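Local coordinates for methyltransferase (Geobacter sulfurreducens PCA, PDB 3C3P) that probably transfers a methyl group from S-adenosyl-L-methionine to an oxygen of an acceptor molecule, as an O-methyltransferase of the Rossmann-like class I family, at the interface of chains A and B. Numbering follows the deposited sequence. Chains: chain A/B, Methyltransferase.

Contact 1: the interface of chains A and B. Residues chain A 49, 53-54; chain B 153, 207, 209.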
ATOM      1  N   TYR A  49       7.003  -2.829   5.074  1.00 29.09           N
ATOM      2  CA  TYR A  49       6.800  -4.228   5.500  1.00 28.32           C
ATOM      3  C   TYR A  49       5.526  -4.828   4.911  1.00 27.60           C
ATOM      4  O   TYR A  49       5.541  -5.904   4.343  1.00 26.60           O
ATOM      5  CB  TYR A  49       6.750  -4.344   7.028  1.00 28.51           C
ATOM      6  CG  TYR A  49       6.497  -5.781   7.520  1.00 29.33           C
ATOM      7  CD1 TYR A  49       7.546  -6.671   7.737  1.00 29.94           C
ATOM      8  CD2 TYR A  49       5.201  -6.236   7.734  1.00 29.93           C
ATOM      9  CE1 TYR A  49       7.304  -7.982   8.186  1.00 29.92           C
ATOM     10  CE2 TYR A  49       4.944  -7.536   8.160  1.00 29.91           C
ATOM     11  CZ  TYR A  49       6.003  -8.408   8.380  1.00 29.84           C
ATOM     12  OH  TYR A  49       5.720  -9.689   8.809  1.00 29.84           O
ATOM     13  N   ARG A  53       5.131  -7.840   2.216  1.00 27.77           N
ATOM     14  CA  ARG A  53       4.403  -9.079   2.524  1.00 27.72           C
ATOM     15  C   ARG A  53       3.372  -9.413   1.435  1.00 27.59           C
ATOM     16  O   ARG A  53       3.252 -10.542   1.008  1.00 26.86           O
ATOM     17  CB  ARG A  53       3.675  -9.029   3.860  1.00 28.06           C
ATOM     18  CG  ARG A  53       4.535  -9.134   5.095  1.00 28.06           C
ATOM     19  CD  ARG A  53       5.449 -10.375   5.123  1.00 28.45           C
ATOM     20  NE  ARG A  53       4.775 -11.673   5.080  1.00 29.30           N
ATOM     21  CZ  ARG A  53       4.412 -12.385   6.144  1.00 30.20           C
ATOM     22  NH1 ARG A  53       4.597 -11.935   7.384  1.00 30.72           N
ATOM     23  NH2 ARG A  53       3.819 -13.544   5.942  1.00 30.29           N
ATOM     24  N   ILE A  54       2.618  -8.426   0.971  1.00 28.67           N
ATOM     25  CA  ILE A  54       1.590  -8.734  -0.047  1.00 29.77           C
ATOM     26  C   ILE A  54       2.194  -8.929  -1.416  1.00 28.97           C
ATOM     27  O   ILE A  54       1.667  -9.659  -2.239  1.00 29.01           O
ATOM     28  CB  ILE A  54       0.381  -7.724  -0.108  1.00 32.24           C
ATOM     29  CG1 ILE A  54       0.824  -6.349  -0.522  1.00 32.83           C
ATOM     30  CG2 ILE A  54      -0.384  -7.692   1.249  1.00 33.16           C
ATOM     31  CD1 ILE A  54      -0.363  -5.383  -0.834  1.00 33.57           C
TER
ATOM     32  N   ASN B 153      -3.052 -15.311   4.897  1.00 27.22           N
ATOM     33  CA  ASN B 153      -2.460 -14.040   4.441  1.00 28.34           C
ATOM     34  C   ASN B 153      -3.443 -13.095   3.750  1.00 27.00           C
ATOM     35  O   ASN B 153      -3.083 -12.282   2.898  1.00 27.10           O
ATOM     36  CB  ASN B 153      -1.212 -14.289   3.576  1.00 27.95           C
ATOM     37  CG  ASN B 153      -0.082 -14.972   4.338  1.00 28.81           C
ATOM     38  OD1 ASN B 153       0.661 -15.733   3.740  1.00 28.55           O
ATOM     39  ND2 ASN B 153       0.051 -14.719   5.661  1.00 27.71           N
ATOM     40  N   TYR B 207      -3.231  -7.063   7.448  1.00 27.71           N
ATOM     41  CA  TYR B 207      -2.662  -8.263   6.851  1.00 27.75           C
ATOM     42  C   TYR B 207      -2.587  -9.408   7.824  1.00 27.76           C
ATOM     43  O   TYR B 207      -1.937  -9.344   8.862  1.00 26.99           O
ATOM     44  CB  TYR B 207      -1.257  -7.973   6.320  1.00 27.98           C
ATOM     45  CG  TYR B 207      -0.534  -9.148   5.705  1.00 27.64           C
ATOM     46  CD1 TYR B 207      -0.808  -9.543   4.401  1.00 29.16           C
ATOM     47  CD2 TYR B 207       0.497  -9.806   6.385  1.00 28.18           C
ATOM     48  CE1 TYR B 207      -0.122 -10.612   3.816  1.00 29.12           C
ATOM     49  CE2 TYR B 207       1.180 -10.864   5.801  1.00 28.60           C
ATOM     50  CZ  TYR B 207       0.867 -11.249   4.498  1.00 28.80           C
ATOM     51  OH  TYR B 207       1.527 -12.290   3.882  1.00 29.95           O
ATOM     52  N   LEU B 209      -1.261 -12.505   9.414  1.00 29.20           N
ATOM     53  CA  LEU B 209       0.085 -13.113   9.582  1.00 29.22           C
ATOM     54  C   LEU B 209       0.130 -14.644   9.584  1.00 30.73           C
ATOM     55  O   LEU B 209      -0.909 -15.273   9.527  1.00 33.46           O
ATOM     56  CB  LEU B 209       0.756 -12.598  10.856  1.00 29.69           C
ATOM     57  CG  LEU B 209       1.158 -11.124  10.805  1.00 28.90           C
ATOM     58  CD1 LEU B 209       1.522 -10.612  12.203  1.00 29.69           C
ATOM     59  CD2 LEU B 209       2.297 -10.912   9.805  1.00 28.20           C
TER
HETATM   60  O   HOH W   1       3.382 -15.059   3.153  1.00 39.20           O
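A:Arg53 lies across the ring of B:Tyr207, at a helix-to-strand interface between two class I O-methyltransferase chains. A:Arg53 belongs to helix 42-55 and B:Tyr207 to strand 203-208. The patch is part of a two-fold symmetric contact, plausibly a dimer. A:Arg53 loses 73 Å² of surface here. Its CB sits over the face of the B:Tyr207 ring, 3.9 Å from the centroid, in a CH-pi contact. The chain then bends at chi2 and chi3 (-54° and -60°), which folds the guanidinium round the rim of the same ring. The two planes stand 72° apart. B:Tyr207 CE2 lies over the centre of the guanidinium face, 3.6 Å from A:Arg53 CZ. On the chain A side, A:Arg53 NH1 donates a hydrogen bond to the phenol OH of A:Tyr49 at 2.9 Å. The acceptor lies in the guanidinium plane, so this bond helps fix the group's rotation. A:Arg53 NH2 binds water 1 at 3.2 Å. The O of water 1 is 2.9 Å from the amide OD1 of B:Asn153, giving a bridge between chains. B:Leu209 brings its CD2 methyl to 3.5 Å from A:Arg53 NH1. Beside the arginine, A:Ile54 CG2 packs 3.7 Å from B:Tyr207 CD1.

Contact 2: the interface of chains A and B. Residues chain A 4-5, 162, 178, 198; chain B 10, 13-14.
B:Ile10 projects from the N-terminal helix 8-16 into a groove of loop residues on chain A, the partner O-methyltransferase. The groove is formed by A:Pro4, A:Ile5, A:Leu162, A:Ala178 and A:Pro198. Apolar packing accounts for much of the patch. B:Ile10 hides 60 Å² and uses both branches. Its CG2 methyl meets A:Leu162 CD1 at 3.8 Å. Its CG1 branch bends at chi2 (-63°), which brings CD1 round towards the methyl of A:Ala178. That last pair is modelled too close for its exact spacing to be trusted. A:Leu162 splits its two methyls between neighbours. While CD1 faces the isoleucine, CD2 touches the ring of B:Tyr13 at CE2, 3.7 Å away. B:Leu14 CD2 reaches the same A:Leu162 CD2 more loosely, at 4.1 Å. A:Pro198 lies farther off, with CB 4.4 Å from B:Ile10 CG2. Backbone carbonyls make the second kind of contact. The carbonyl O of A:Ala178 stands over the centre of the B:Tyr13 ring face, 3.3 Å above its plane. With CG opposite the backbone N (chi1 172°), the ring reaches the carbonyl, and chi2 of 73° turns its face to it. A:Pro4 O rests 3.6 Å from B:Ile10 CG1.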
ATOM      1  N   PRO A   4       3.980  20.602   6.069  1.00 49.84           N
ATOM      2  CA  PRO A   4       3.147  19.672   6.826  1.00 48.05           C
ATOM      3  C   PRO A   4       2.351  18.722   5.920  1.00 45.59           C
ATOM      4  O   PRO A   4       1.860  19.118   4.849  1.00 44.31           O
ATOM      5  CB  PRO A   4       2.210  20.595   7.611  1.00 48.49           C
ATOM      6  CG  PRO A   4       2.126  21.828   6.820  1.00 49.07           C
ATOM      7  CD  PRO A   4       3.415  21.966   6.059  1.00 49.69           C
ATOM      8  N   ILE A   5       2.261  17.467   6.336  1.00 41.84           N
ATOM      9  CA  ILE A   5       1.524  16.488   5.551  1.00 39.71           C
ATOM     10  C   ILE A   5       0.331  15.999   6.385  1.00 39.70           C
ATOM     11  O   ILE A   5      -0.752  16.529   6.250  1.00 39.65           O
ATOM     12  CB  ILE A   5       2.450  15.405   5.028  1.00 37.84           C
ATOM     13  CG1 ILE A   5       3.548  16.102   4.216  1.00 36.87           C
ATOM     14  CG2 ILE A   5       1.702  14.424   4.159  1.00 37.20           C
ATOM     15  CD1 ILE A   5       4.585  15.183   3.591  1.00 36.70           C
ATOM     16  N   LEU A 162       7.114  13.848  -1.068  1.00 29.25           N
ATOM     17  CA  LEU A 162       6.375  15.111  -0.864  1.00 30.31           C
ATOM     18  C   LEU A 162       7.200  16.152  -0.146  1.00 31.61           C
ATOM     19  O   LEU A 162       6.990  17.348  -0.313  1.00 31.43           O
ATOM     20  CB  LEU A 162       5.033  14.883  -0.144  1.00 29.78           C
ATOM     21  CG  LEU A 162       4.028  14.093  -0.984  1.00 30.18           C
ATOM     22  CD1 LEU A 162       2.791  13.792  -0.176  1.00 31.19           C
ATOM     23  CD2 LEU A 162       3.698  14.843  -2.319  1.00 30.63           C
ATOM     24  N   ALA A 178       3.825  20.564  -0.967  1.00 57.65           N
ATOM     25  CA  ALA A 178       4.898  19.577  -1.151  1.00 56.01           C
ATOM     26  C   ALA A 178       4.861  18.955  -2.520  1.00 54.68           C
ATOM     27  O   ALA A 178       3.980  19.257  -3.321  1.00 54.49           O
ATOM     28  CB  ALA A 178       4.796  18.499  -0.113  1.00 56.34           C
ATOM     29  N   PRO A 198       0.258   9.674   1.426  1.00 31.64           N
ATOM     30  CA  PRO A 198       0.935  10.674   2.228  1.00 33.94           C
ATOM     31  C   PRO A 198       1.327  10.284   3.656  1.00 34.84           C
ATOM     32  O   PRO A 198       0.937  10.966   4.612  1.00 37.53           O
ATOM     33  CB  PRO A 198      -0.057  11.835   2.212  1.00 34.32           C
ATOM     34  CG  PRO A 198      -1.311  11.235   2.061  1.00 34.18           C
ATOM     35  CD  PRO A 198      -1.163   9.983   1.247  1.00 33.29           C
TER
ATOM     36  N   ILE B  10      -1.545  19.515   0.318  1.00 26.74           N
ATOM     37  CA  ILE B  10      -1.021  18.221  -0.139  1.00 27.74           C
ATOM     38  C   ILE B  10      -2.095  17.529  -0.955  1.00 27.58           C
ATOM     39  O   ILE B  10      -1.841  16.994  -2.029  1.00 25.13           O
ATOM     40  CB  ILE B  10      -0.576  17.311   1.033  1.00 29.61           C
ATOM     41  CG1 ILE B  10       0.626  17.937   1.730  1.00 30.51           C
ATOM     42  CG2 ILE B  10      -0.220  15.909   0.548  1.00 30.64           C
ATOM     43  CD1 ILE B  10       1.837  18.056   0.872  1.00 31.41           C
ATOM     44  N   TYR B  13      -2.554  19.082  -4.375  1.00 22.92           N
ATOM     45  CA  TYR B  13      -1.383  18.733  -5.191  1.00 24.47           C
ATOM     46  C   TYR B  13      -1.529  17.313  -5.751  1.00 24.14           C
ATOM     47  O   TYR B  13      -1.332  17.082  -6.940  1.00 23.20           O
ATOM     48  CB  TYR B  13      -0.068  18.926  -4.383  1.00 23.89           C
ATOM     49  CG  TYR B  13       1.134  18.400  -5.117  1.00 25.48           C
ATOM     50  CD1 TYR B  13       1.658  19.074  -6.214  1.00 25.90           C
ATOM     51  CD2 TYR B  13       1.726  17.219  -4.718  1.00 26.31           C
ATOM     52  CE1 TYR B  13       2.748  18.576  -6.895  1.00 27.43           C
ATOM     53  CE2 TYR B  13       2.814  16.725  -5.368  1.00 28.56           C
ATOM     54  CZ  TYR B  13       3.315  17.393  -6.468  1.00 27.98           C
ATOM     55  OH  TYR B  13       4.413  16.850  -7.116  1.00 30.06           O
ATOM     56  N   LEU B  14      -1.922  16.380  -4.896  1.00 24.76           N
ATOM     57  CA  LEU B  14      -2.079  14.980  -5.312  1.00 26.18           C
ATOM     58  C   LEU B  14      -3.176  14.836  -6.361  1.00 26.77           C
ATOM     59  O   LEU B  14      -3.075  14.036  -7.294  1.00 26.28           O
ATOM     60  CB  LEU B  14      -2.315  14.068  -4.132  1.00 26.61           C
ATOM     61  CG  LEU B  14      -1.167  13.960  -3.117  1.00 27.64           C
ATOM     62  CD1 LEU B  14      -1.491  12.932  -2.116  1.00 28.34           C
ATOM     63  CD2 LEU B  14       0.107  13.597  -3.875  1.00 27.26           C
TER

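Contact 3: the interface of chains A and B. Residues chain A 7, 9-10; chain B 4.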
ATOM      1  N   ASP A   7      -2.089  15.795   9.552  1.00 38.23           N
ATOM      2  CA  ASP A   7      -2.502  16.656  10.667  1.00 38.11           C
ATOM      3  C   ASP A   7      -1.862  16.108  11.940  1.00 36.02           C
ATOM      4  O   ASP A   7      -1.900  14.918  12.216  1.00 34.21           O
ATOM      5  CB  ASP A   7      -4.030  16.711  10.780  1.00 39.55           C
ATOM      6  CG  ASP A   7      -4.498  17.445  12.007  1.00 41.28           C
ATOM      7  OD1 ASP A   7      -3.754  18.283  12.523  1.00 42.28           O
ATOM      8  OD2 ASP A   7      -5.626  17.197  12.474  1.00 43.75           O
ATOM      9  N   ARG A   9      -2.717  16.078  14.908  1.00 35.03           N
ATOM     10  CA  ARG A   9      -3.674  15.377  15.775  1.00 35.87           C
ATOM     11  C   ARG A   9      -3.881  13.951  15.275  1.00 35.56           C
ATOM     12  O   ARG A   9      -3.993  12.992  16.038  1.00 34.19           O
ATOM     13  CB  ARG A   9      -4.979  16.164  15.823  1.00 37.55           C
ATOM     14  CG  ARG A   9      -4.763  17.603  16.334  1.00 39.77           C
ATOM     15  CD  ARG A   9      -6.014  18.456  16.320  1.00 41.88           C
ATOM     16  NE  ARG A   9      -6.524  18.779  14.982  1.00 44.06           N
ATOM     17  CZ  ARG A   9      -6.145  19.840  14.269  1.00 45.78           C
ATOM     18  NH1 ARG A   9      -5.209  20.661  14.728  1.00 47.31           N
ATOM     19  NH2 ARG A   9      -6.677  20.074  13.077  1.00 46.66           N
ATOM     20  N   ILE A  10      -3.896  13.835  13.964  1.00 35.19           N
ATOM     21  CA  ILE A  10      -4.074  12.532  13.302  1.00 34.45           C
ATOM     22  C   ILE A  10      -2.786  11.750  13.469  1.00 33.21           C
ATOM     23  O   ILE A  10      -2.790  10.556  13.761  1.00 33.08           O
ATOM     24  CB  ILE A  10      -4.465  12.698  11.836  1.00 35.67           C
ATOM     25  CG1 ILE A  10      -5.853  13.339  11.747  1.00 37.94           C
ATOM     26  CG2 ILE A  10      -4.492  11.350  11.132  1.00 36.54           C
ATOM     27  CD1 ILE A  10      -7.008  12.431  12.211  1.00 38.67           C
TER
ATOM     28  N   PRO B   4      -9.069  17.800   9.443  1.00 48.11           N
ATOM     29  CA  PRO B   4      -8.190  17.432   8.324  1.00 47.81           C
ATOM     30  C   PRO B   4      -7.358  16.211   8.614  1.00 46.61           C
ATOM     31  O   PRO B   4      -6.874  16.010   9.734  1.00 48.64           O
ATOM     32  CB  PRO B   4      -7.276  18.651   8.178  1.00 48.34           C
ATOM     33  CG  PRO B   4      -7.341  19.339   9.499  1.00 48.52           C
ATOM     34  CD  PRO B   4      -8.732  19.126   9.990  1.00 48.51           C
TER
HETATM   35  O   HOH W   2      -7.923  16.493  12.810  1.00 50.55           O
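B:Pro4, near the N-terminus of its chain, meets the start of helix 8-16 of chain A, within the two-fold interface of this O-methyltransferase. It loses 59 Å² of surface to chain A, where it meets A:Asp7 and A:Arg9. The first shell has two sides. The carbonyl O of B:Pro4 turns to side chains of chain A. Its contact with A:Ile10 repeats, by the two-fold, the proline carbonyl to isoleucine contact with the chains exchanged. Its approach to the CB of A:Asp7 is modelled doubtfully close. The pyrrolidine ring faces the arginine instead. Its CG is 3.7 Å from A:Arg9 NH2, and its CD lies at the edge of the guanidinium, in that group's plane. Water 2, 3.3 Å from B:Pro4 O, may link the chains. It also lies beside A:Asp7 OD2, though that spacing is doubtfully short, and its bond from A:Arg9 NE is weak. Further out, A:Asp7 positions the arginine. A:Arg9 NE forms a salt bridge with A:Asp7 OD2 at 3.1 Å. The other carboxylate oxygen, OD1, stands 3.3 Å above the centre of the guanidinium face. The bend at chi3 (-68°) folds the arginine back over this carboxylate. OD1 also receives a weak bond from A:Arg9 N, 3.4 Å long. It thereby meets a backbone N-H of the helix's first turn, as an N-cap would.

Contacts 2 and 3 lie about 13 Å apart between the centres of their C-alpha atoms. Contact 1 is about 27 Å from each. Contacts 2 and 3 share the N-terminal arm: helix 8-16 comes from chain B in contact 2 and from chain A in contact 3. Residues 4 and 10 occur in both, with the chains exchanged. The arms therefore appear to be traded between partners at one end of the interface. Contact 1, at the other end, has a twin with the chains exchanged. The two regions may help steady the chains against each other. Together they fit a stable dimer, though the structure alone does not prove one.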